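Local structure of spindle assembly abnormal protein 6 (Caenorhabditis elegans, 4G79) at residues 7-12 with 38-43; 17-22 with 108-113; 53-58 with 69-74. The protein forms the central scaffold of centrioles, ensuring their ninefold symmetry, and is required for centrosome biogenesis and duplication. All coordinates share one frame; numbering follows the deposited sequence. Where two conformers were deposited one is given.

Contact 1. Residues 7-12 with 38-43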
loop_
_atom_site.group_PDB
_atom_site.type_symbol
_atom_site.label_atom_id
_atom_site.label_comp_id
_atom_site.label_asym_id
_atom_site.label_seq_id
_atom_site.Cartn_x
_atom_site.Cartn_y
_atom_site.Cartn_z
ATOM N N ILE A 7 -0.488 15.144 -26.304
ATOM C CA ILE A 7 0.924 15.348 -25.988
ATOM C C ILE A 7 1.465 14.035 -25.391
ATOM O O ILE A 7 1.020 13.627 -24.311
ATOM C CB ILE A 7 1.164 16.549 -25.032
ATOM C CG1 ILE A 7 0.681 17.889 -25.663
ATOM C CG2 ILE A 7 2.644 16.625 -24.604
ATOM C CD1 ILE A 7 0.171 18.933 -24.629
ATOM N N ALA A 8 2.443 13.416 -26.071
ATOM C CA ALA A 8 3.068 12.178 -25.608
ATOM C C ALA A 8 3.953 12.488 -24.410
ATOM O O ALA A 8 4.720 13.455 -24.449
ATOM C CB ALA A 8 3.879 11.537 -26.729
ATOM N N LEU A 9 3.795 11.733 -23.311
ATOM C CA LEU A 9 4.571 11.989 -22.102
ATOM C C LEU A 9 5.540 10.870 -21.822
ATOM O O LEU A 9 6.586 11.101 -21.237
ATOM C CB LEU A 9 3.662 12.192 -20.879
ATOM C CG LEU A 9 2.615 13.334 -20.928
ATOM C CD1 LEU A 9 1.712 13.246 -19.715
ATOM C CD2 LEU A 9 3.274 14.711 -20.941
ATOM N N PHE A 10 5.202 9.651 -22.260
ATOM C CA PHE A 10 5.986 8.454 -22.023
ATOM C C PHE A 10 5.620 7.424 -23.064
ATOM O O PHE A 10 4.440 7.254 -23.370
ATOM C CB PHE A 10 5.689 7.927 -20.597
ATOM C CG PHE A 10 6.447 6.683 -20.161
ATOM C CD1 PHE A 10 5.946 5.416 -20.427
ATOM C CD2 PHE A 10 7.589 6.784 -19.376
ATOM C CE1 PHE A 10 6.627 4.264 -20.002
ATOM C CE2 PHE A 10 8.248 5.630 -18.901
ATOM C CZ PHE A 10 7.762 4.377 -19.225
ATOM N N ASP A 11 6.633 6.739 -23.605
ATOM C CA ASP A 11 6.455 5.660 -24.581
ATOM C C ASP A 11 7.622 4.712 -24.456
ATOM O O ASP A 11 8.681 4.967 -25.016
ATOM C CB ASP A 11 6.336 6.208 -26.012
ATOM C CG ASP A 11 5.907 5.188 -27.056
ATOM O OD1 ASP A 11 6.023 3.973 -26.786
ATOM O OD2 ASP A 11 5.423 5.606 -28.121
ATOM N N GLN A 12 7.455 3.641 -23.679
ATOM C CA GLN A 12 8.537 2.679 -23.503
ATOM C C GLN A 12 8.042 1.264 -23.502
ATOM O O GLN A 12 6.929 1.003 -23.064
ATOM C CB GLN A 12 9.258 2.914 -22.160
ATOM C CG GLN A 12 9.828 4.322 -21.935
ATOM C CD GLN A 12 11.121 4.576 -22.646
ATOM O OE1 GLN A 12 11.853 3.651 -23.023
ATOM N NE2 GLN A 12 11.443 5.852 -22.814
ATOM N N LEU A 38 4.022 0.624 -23.028
ATOM C CA LEU A 38 3.190 1.517 -22.230
ATOM C C LEU A 38 3.353 2.919 -22.751
ATOM O O LEU A 38 4.476 3.403 -22.895
ATOM C CB LEU A 38 3.571 1.461 -20.739
ATOM C CG LEU A 38 2.904 2.553 -19.821
ATOM C CD1 LEU A 38 1.370 2.400 -19.797
ATOM C CD2 LEU A 38 3.466 2.509 -18.414
ATOM N N LYS A 39 2.234 3.561 -23.033
ATOM C CA LYS A 39 2.199 4.963 -23.467
ATOM C C LYS A 39 1.374 5.752 -22.497
ATOM O O LYS A 39 0.264 5.330 -22.143
ATOM C CB LYS A 39 1.606 5.121 -24.878
ATOM C CG LYS A 39 2.325 4.341 -25.962
ATOM C CD LYS A 39 1.617 4.577 -27.322
ATOM C CE LYS A 39 2.287 3.881 -28.474
ATOM N NZ LYS A 39 1.502 4.033 -29.736
ATOM N N ILE A 40 1.889 6.924 -22.110
ATOM C CA ILE A 40 1.164 7.872 -21.244
ATOM C C ILE A 40 1.145 9.174 -21.999
ATOM O O ILE A 40 2.179 9.596 -22.531
ATOM C CB ILE A 40 1.748 8.031 -19.816
ATOM C CG1 ILE A 40 1.914 6.649 -19.110
ATOM C CG2 ILE A 40 0.869 8.987 -18.963
ATOM C CD1 ILE A 40 2.901 6.730 -17.754
ATOM N N SER A 41 -0.038 9.769 -22.108
ATOM C CA SER A 41 -0.190 11.056 -22.794
ATOM C C SER A 41 -1.199 11.924 -22.091
ATOM O O SER A 41 -1.926 11.442 -21.226
ATOM C CB SER A 41 -0.624 10.793 -24.240
ATOM O OG SER A 41 -1.856 10.094 -24.293
ATOM N N GLU A 42 -1.201 13.237 -22.396
ATOM C CA GLU A 42 -2.213 14.146 -21.906
ATOM C C GLU A 42 -2.973 14.641 -23.117
ATOM O O GLU A 42 -2.401 14.759 -24.214
ATOM C CB GLU A 42 -1.667 15.308 -21.049
ATOM C CG GLU A 42 -0.892 16.353 -21.817
ATOM C CD GLU A 42 -0.385 17.465 -20.933
ATOM O OE1 GLU A 42 0.730 17.307 -20.395
ATOM O OE2 GLU A 42 -1.074 18.504 -20.806
ATOM N N GLN A 43 -4.271 14.859 -22.944
ATOM C CA GLN A 43 -5.120 15.324 -24.038
ATOM C C GLN A 43 -6.288 16.098 -23.519
ATOM O O GLN A 43 -6.625 16.033 -22.346
ATOM C CB GLN A 43 -5.620 14.144 -24.916
ATOM C CG GLN A 43 -6.564 13.173 -24.174
ATOM C CD GLN A 43 -6.851 11.921 -24.966
ATOM O OE1 GLN A 43 -6.050 11.487 -25.786
ATOM N NE2 GLN A 43 -7.972 11.278 -24.691
#

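Contact 2. Residues 17-22 with 108-113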
loop_
_atom_site.group_PDB
_atom_site.type_symbol
_atom_site.label_atom_id
_atom_site.label_comp_id
_atom_site.label_asym_id
_atom_site.label_seq_id
_atom_site.Cartn_x
_atom_site.Cartn_y
_atom_site.Cartn_z
ATOM N N SER A 17 4.584 -8.674 -15.580
ATOM C CA SER A 17 4.116 -10.031 -15.312
ATOM C C SER A 17 2.679 -10.082 -15.797
ATOM O O SER A 17 1.857 -9.270 -15.375
ATOM C CB SER A 17 4.221 -10.399 -13.834
ATOM O OG SER A 17 5.571 -10.614 -13.450
ATOM N N LEU A 18 2.377 -10.986 -16.715
ATOM C CA LEU A 18 1.011 -11.097 -17.212
ATOM C C LEU A 18 0.355 -12.309 -16.590
ATOM O O LEU A 18 0.873 -13.436 -16.708
ATOM C CB LEU A 18 0.982 -11.159 -18.751
ATOM C CG LEU A 18 -0.396 -11.356 -19.443
ATOM C CD1 LEU A 18 -1.295 -10.161 -19.266
ATOM C CD2 LEU A 18 -0.223 -11.600 -20.941
ATOM N N LEU A 19 -0.767 -12.074 -15.908
ATOM C CA LEU A 19 -1.551 -13.137 -15.281
ATOM C C LEU A 19 -2.850 -13.276 -16.043
ATOM O O LEU A 19 -3.525 -12.278 -16.290
ATOM C CB LEU A 19 -1.829 -12.862 -13.787
ATOM C CG LEU A 19 -0.695 -12.251 -12.928
ATOM C CD1 LEU A 19 -1.210 -11.828 -11.575
ATOM C CD2 LEU A 19 0.459 -13.217 -12.755
ATOM N N GLN A 20 -3.174 -14.494 -16.483
ATOM C CA GLN A 20 -4.412 -14.703 -17.217
ATOM C C GLN A 20 -5.001 -16.080 -16.853
ATOM O O GLN A 20 -4.232 -17.007 -16.584
ATOM C CB GLN A 20 -4.188 -14.542 -18.743
ATOM C CG GLN A 20 -3.364 -15.660 -19.400
ATOM C CD GLN A 20 -2.958 -15.370 -20.825
ATOM O OE1 GLN A 20 -1.766 -15.215 -21.137
ATOM N NE2 GLN A 20 -3.933 -15.346 -21.729
ATOM N N PRO A 21 -6.348 -16.236 -16.815
ATOM C CA PRO A 21 -6.924 -17.556 -16.482
ATOM C C PRO A 21 -6.591 -18.627 -17.525
ATOM O O PRO A 21 -6.260 -18.298 -18.669
ATOM C CB PRO A 21 -8.432 -17.289 -16.438
ATOM C CG PRO A 21 -8.631 -16.095 -17.291
ATOM C CD PRO A 21 -7.411 -15.240 -17.070
ATOM N N LEU A 22 -6.683 -19.907 -17.129
ATOM C CA LEU A 22 -6.401 -21.032 -18.019
ATOM C C LEU A 22 -7.616 -21.350 -18.879
ATOM O O LEU A 22 -7.856 -20.676 -19.877
ATOM C CB LEU A 22 -5.972 -22.272 -17.217
ATOM C CG LEU A 22 -4.651 -22.168 -16.452
ATOM C CD1 LEU A 22 -4.644 -23.106 -15.268
ATOM C CD2 LEU A 22 -3.465 -22.449 -17.351
ATOM N N ASN A 108 2.229 -5.620 -12.877
ATOM C CA ASN A 108 1.367 -6.792 -13.098
ATOM C C ASN A 108 0.223 -6.377 -13.959
ATOM O O ASN A 108 -0.369 -5.313 -13.724
ATOM C CB ASN A 108 0.775 -7.407 -11.826
ATOM C CG ASN A 108 1.706 -8.153 -10.929
ATOM O OD1 ASN A 108 2.834 -8.482 -11.287
ATOM N ND2 ASN A 108 1.234 -8.414 -9.721
ATOM N N ILE A 109 -0.117 -7.216 -14.932
ATOM C CA ILE A 109 -1.289 -6.998 -15.786
ATOM C C ILE A 109 -2.152 -8.242 -15.609
ATOM O O ILE A 109 -1.667 -9.364 -15.806
ATOM C CB ILE A 109 -0.917 -6.703 -17.267
ATOM C CG1 ILE A 109 -0.117 -5.380 -17.395
ATOM C CG2 ILE A 109 -2.170 -6.669 -18.151
ATOM C CD1 ILE A 109 0.842 -5.387 -18.598
ATOM N N ILE A 110 -3.370 -8.059 -15.109
ATOM C CA ILE A 110 -4.269 -9.177 -14.875
ATOM C C ILE A 110 -5.298 -9.080 -15.974
ATOM O O ILE A 110 -6.081 -8.139 -15.999
ATOM C CB ILE A 110 -4.862 -9.170 -13.443
ATOM C CG1 ILE A 110 -3.745 -9.204 -12.371
ATOM C CG2 ILE A 110 -5.856 -10.309 -13.235
ATOM C CD1 ILE A 110 -3.743 -8.059 -11.557
ATOM N N LEU A 111 -5.215 -10.012 -16.926
ATOM C CA LEU A 111 -6.035 -10.074 -18.117
ATOM C C LEU A 111 -7.342 -10.787 -17.873
ATOM O O LEU A 111 -7.357 -11.911 -17.370
ATOM C CB LEU A 111 -5.237 -10.799 -19.220
ATOM C CG LEU A 111 -5.709 -10.649 -20.653
ATOM C CD1 LEU A 111 -5.640 -9.221 -21.093
ATOM C CD2 LEU A 111 -4.858 -11.492 -21.577
ATOM N N ASP A 112 -8.444 -10.155 -18.308
ATOM C CA ASP A 112 -9.784 -10.745 -18.268
ATOM C C ASP A 112 -9.813 -11.950 -19.224
ATOM O O ASP A 112 -9.111 -11.929 -20.242
ATOM C CB ASP A 112 -10.823 -9.680 -18.666
ATOM C CG ASP A 112 -12.222 -10.210 -18.890
ATOM O OD1 ASP A 112 -12.765 -10.855 -17.968
ATOM O OD2 ASP A 112 -12.770 -9.982 -19.990
ATOM N N ALA A 113 -10.600 -13.002 -18.894
ATOM C CA ALA A 113 -10.724 -14.220 -19.704
ATOM C C ALA A 113 -11.052 -13.930 -21.179
ATOM O O ALA A 113 -10.463 -14.558 -22.064
ATOM C CB ALA A 113 -11.792 -15.144 -19.112
#

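Contact 3. Residues 53-58 with 69-74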
loop_
_atom_site.group_PDB
_atom_site.type_symbol
_atom_site.label_atom_id
_atom_site.label_comp_id
_atom_site.label_asym_id
_atom_site.label_seq_id
_atom_site.Cartn_x
_atom_site.Cartn_y
_atom_site.Cartn_z
ATOM N N LEU A 53 -5.561 12.374 -18.717
ATOM C CA LEU A 53 -4.343 11.582 -18.921
ATOM C C LEU A 53 -4.798 10.341 -19.616
ATOM O O LEU A 53 -5.893 9.886 -19.300
ATOM C CB LEU A 53 -3.623 11.222 -17.619
ATOM C CG LEU A 53 -2.987 12.365 -16.846
ATOM C CD1 LEU A 53 -2.343 11.809 -15.574
ATOM C CD2 LEU A 53 -1.925 13.081 -17.702
ATOM N N LYS A 54 -4.026 9.792 -20.566
ATOM C CA LYS A 54 -4.441 8.565 -21.247
ATOM C C LYS A 54 -3.369 7.510 -21.040
ATOM O O LYS A 54 -2.207 7.810 -21.238
ATOM C CB LYS A 54 -4.692 8.826 -22.746
ATOM C CG LYS A 54 -5.180 7.599 -23.508
ATOM C CD LYS A 54 -5.853 8.025 -24.769
ATOM C CE LYS A 54 -6.247 6.810 -25.591
ATOM N NZ LYS A 54 -7.570 6.285 -25.165
ATOM N N PHE A 55 -3.751 6.289 -20.599
ATOM C CA PHE A 55 -2.809 5.174 -20.402
ATOM C C PHE A 55 -3.108 4.148 -21.438
ATOM O O PHE A 55 -4.282 3.833 -21.637
ATOM C CB PHE A 55 -2.927 4.569 -18.991
ATOM C CG PHE A 55 -2.397 5.466 -17.911
ATOM C CD1 PHE A 55 -3.176 6.497 -17.398
ATOM C CD2 PHE A 55 -1.122 5.269 -17.386
ATOM C CE1 PHE A 55 -2.677 7.330 -16.391
ATOM C CE2 PHE A 55 -0.632 6.102 -16.378
ATOM C CZ PHE A 55 -1.407 7.135 -15.906
ATOM N N GLU A 56 -2.088 3.667 -22.154
ATOM C CA GLU A 56 -2.320 2.696 -23.234
ATOM C C GLU A 56 -1.312 1.603 -23.167
ATOM O O GLU A 56 -0.110 1.869 -23.026
ATOM C CB GLU A 56 -2.256 3.340 -24.631
ATOM C CG GLU A 56 -3.321 4.389 -24.952
ATOM C CD GLU A 56 -3.050 5.137 -26.245
ATOM O OE1 GLU A 56 -2.337 6.166 -26.195
ATOM O OE2 GLU A 56 -3.519 4.676 -27.312
ATOM N N ILE A 57 -1.791 0.350 -23.261
ATOM C CA ILE A 57 -0.870 -0.789 -23.266
ATOM C C ILE A 57 -1.118 -1.636 -24.526
ATOM O O ILE A 57 -2.244 -1.726 -25.027
ATOM C CB ILE A 57 -0.871 -1.650 -21.988
ATOM C CG1 ILE A 57 -2.203 -2.368 -21.737
ATOM C CG2 ILE A 57 -0.291 -0.922 -20.728
ATOM C CD1 ILE A 57 -2.058 -3.483 -20.704
ATOM N N SER A 58 -0.042 -2.202 -25.055
ATOM C CA SER A 58 -0.072 -3.096 -26.216
ATOM C C SER A 58 1.097 -4.032 -26.141
ATOM O O SER A 58 2.031 -3.800 -25.369
ATOM C CB SER A 58 -0.035 -2.312 -27.530
ATOM O OG SER A 58 1.131 -1.508 -27.619
ATOM N N GLU A 69 -7.284 3.618 -20.897
ATOM C CA GLU A 69 -8.185 4.317 -19.999
ATOM C C GLU A 69 -7.740 5.756 -19.925
ATOM O O GLU A 69 -6.541 6.068 -20.035
ATOM C CB GLU A 69 -8.263 3.681 -18.590
ATOM C CG GLU A 69 -9.202 4.380 -17.596
ATOM C CD GLU A 69 -10.661 4.479 -18.010
ATOM O OE1 GLU A 69 -11.517 3.927 -17.284
ATOM O OE2 GLU A 69 -10.953 5.107 -19.054
ATOM N N THR A 70 -8.717 6.627 -19.761
ATOM C CA THR A 70 -8.458 8.051 -19.653
ATOM C C THR A 70 -8.773 8.456 -18.199
ATOM O O THR A 70 -9.718 7.937 -17.604
ATOM C CB THR A 70 -9.233 8.787 -20.784
ATOM O OG1 THR A 70 -8.674 10.068 -21.054
ATOM C CG2 THR A 70 -10.735 8.854 -20.561
ATOM N N LEU A 71 -7.962 9.342 -17.632
ATOM C CA LEU A 71 -8.126 9.829 -16.265
ATOM C C LEU A 71 -8.277 11.315 -16.265
ATOM O O LEU A 71 -7.321 11.994 -16.623
ATOM C CB LEU A 71 -6.871 9.492 -15.457
ATOM C CG LEU A 71 -6.855 8.336 -14.472
ATOM C CD1 LEU A 71 -5.556 8.396 -13.655
ATOM C CD2 LEU A 71 -7.976 8.432 -13.462
ATOM N N ASN A 72 -9.391 11.828 -15.783
ATOM C CA ASN A 72 -9.557 13.284 -15.623
ATOM C C ASN A 72 -9.263 13.637 -14.146
ATOM O O ASN A 72 -8.931 12.743 -13.363
ATOM C CB ASN A 72 -10.947 13.755 -16.110
ATOM C CG ASN A 72 -12.132 13.187 -15.365
ATOM O OD1 ASN A 72 -12.023 12.606 -14.281
ATOM N ND2 ASN A 72 -13.314 13.403 -15.897
ATOM N N ASN A 73 -9.337 14.940 -13.758
ATOM C CA ASN A 73 -9.035 15.327 -12.396
ATOM C C ASN A 73 -9.955 14.641 -11.376
ATOM O O ASN A 73 -9.484 14.225 -10.314
ATOM C CB ASN A 73 -9.110 16.843 -12.248
ATOM C CG ASN A 73 -8.704 17.321 -10.864
ATOM O OD1 ASN A 73 -7.674 16.916 -10.323
ATOM N ND2 ASN A 73 -9.526 18.139 -10.255
ATOM N N GLU A 74 -11.256 14.557 -11.679
ATOM C CA GLU A 74 -12.264 13.970 -10.784
ATOM C C GLU A 74 -12.017 12.465 -10.555
ATOM O O GLU A 74 -12.093 12.005 -9.408
ATOM C CB GLU A 74 -13.684 14.201 -11.340
ATOM C CG GLU A 74 -14.087 15.670 -11.358
ATOM C CD GLU A 74 -13.519 16.538 -12.470
ATOM O OE1 GLU A 74 -12.945 15.990 -13.445
ATOM O OE2 GLU A 74 -13.660 17.780 -12.364
#

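Contact 1. Residues 7-12 with 38-43
The side chains of F10 and L38 cross at about a right angle. F10 CG is anti to the backbone N (chi1 -179°), and CE1 lies 3.9 Å from L38 CD2. The carbonyl oxygen of L38 sits at the ring edge, near its plane, while CG of Q12 lies over one face, offset toward the rim. F10 CB packs on I40 CB at 4.0 Å. On the same side of the sheet I7 and E42 lie alongside each other, pointing the same way, with I7 CB 3.8 Å from E42 CG. L9 runs across E42, also at about a right angle, and brings CD2 to 3.7 Å from E42 OE1. L9 CD1 lies against S41 C and E42 N, and its side chain touches I97 of helix 92-102. An alanine here would probably open a gap beside S41 and E42 and weaken the packing on I97. On the other side, D11 and K39 lie side by side, pointing the same way. D11 OD2 remains 4.5 Å from K39 NZ, beyond a salt bridge; the carboxylate instead pairs with K37 through OD1. The backbones run antiparallel, and I40 O accepts from both L9 N, at 2.8 Å, and F10 N, at 3.0 Å. Two consecutive residues thus face I40, the arrangement of a classic beta bulge, here in the hairpin of strands 7-21 and 29-44 of the SAS-6 N-terminal domain.

Contact 2. Residues 17-22 with 108-113
L19 and I110 lie side by side, pointing the same way, with L19 CD1 3.7 Å from I110 CG1. They belong to a parallel pairing of strand 7-21 with strand 106-111, the first and last strands in the sheet order of this beta-sandwich SAS-6 N-terminal domain. L18 is on the reverse face. Its CG is anti to the backbone N (chi1 177°), and its CD1 meets I109 CG2 at 3.8 Å and L111 CB at 4.0 Å. Q20 lies alongside L111, CB to CB. Three nearly straight backbone bonds hold this register: I109 N to S17 O, L19 N to I109 O and L111 N to L19 O.

Further out, strand 29-44 flanks 17-21, with A31 touching L19 and T34 touching L18, while strand 117-123 flanks 108-111, where E121 touches I110. F65, from a loop, packs on both L18 and I109, which are buried. The ladder of bonds ends at P21, whose ring nitrogen has no hydrogen to donate to L111 O. There P21 CD lies 3.3 Å from L111 O, and P21 CG rests 3.8 Å from A113 CB.

Contact 3. Residues 53-58 with 69-74
L53 and L71 face each other as an antiparallel hydrogen-bonded pair, joined by two backbone bonds: L53 N to L71 O at 2.8 Å and L71 N to L53 O at 2.7 Å. F55 and E69 form the next such pair, with F55 N to E69 O at 2.9 Å and the return bond from E69 N to F55 O somewhat longer at 3.1 Å. E69 O also sits at the edge of the F55 ring, near its plane. Between them K54 and T70 make a non-hydrogen-bonded pair, where CA-H groups approach carbonyl oxygens: T70 CA lies 3.2 Å from L53 O, and K54 CA approaches E69 O.

Polar side chains add to this ladder. In one of its two conformers T70 OG1 makes a weak, doubtful bond to L53 O, an oxygen already engaged by L71 N. The end of the E69 side chain leads away from strand 51-58 and folds back on its own strand, where OE2 accepts from T70 N at 2.8 Å through its anti lone pair. The other carboxylate oxygen, OE1, is weakly hydrogen-bonded to H139 NE2.

The two strands form the beta hairpin 51-58/66-71 within the PISA region of the SAS-6 N-terminal domain. Beyond it the chain turns into helix 73-83, where N72 occupies the N-cap position and its OD1 accepts from K75 N.

Apolar contact is concentrated on the face carrying L53, F55 and L71. F55 and L71 slant across each other, F55 CE1 meeting L71 CD1 at 4.1 Å. I40 and I136, from strands 29-44 and 132-140, pack against F55 and L71 respectively.

Contacts 1 and 3 are neighbours in one sheet, their centres about 9 Å apart, with strands 29-44 and 51-58 joined directly by S41 O to K54 N and K39 O to E56 N. Contact 2 shares strand 7-21 with contact 1 but lies about 23 Å away between centres, on the opposite side of the chain's centre. All three are partly buried; contact 3 is nearest that centre and has no exposed touching residue, whereas contact 1 has three. Both hairpins are antiparallel, contact 1 bulged and contact 3 regular, while contact 2 is parallel and its side-chain contacts are mainly aliphatic. I109 of contact 2 reaches I57 of contact 3, CD1 to CD1.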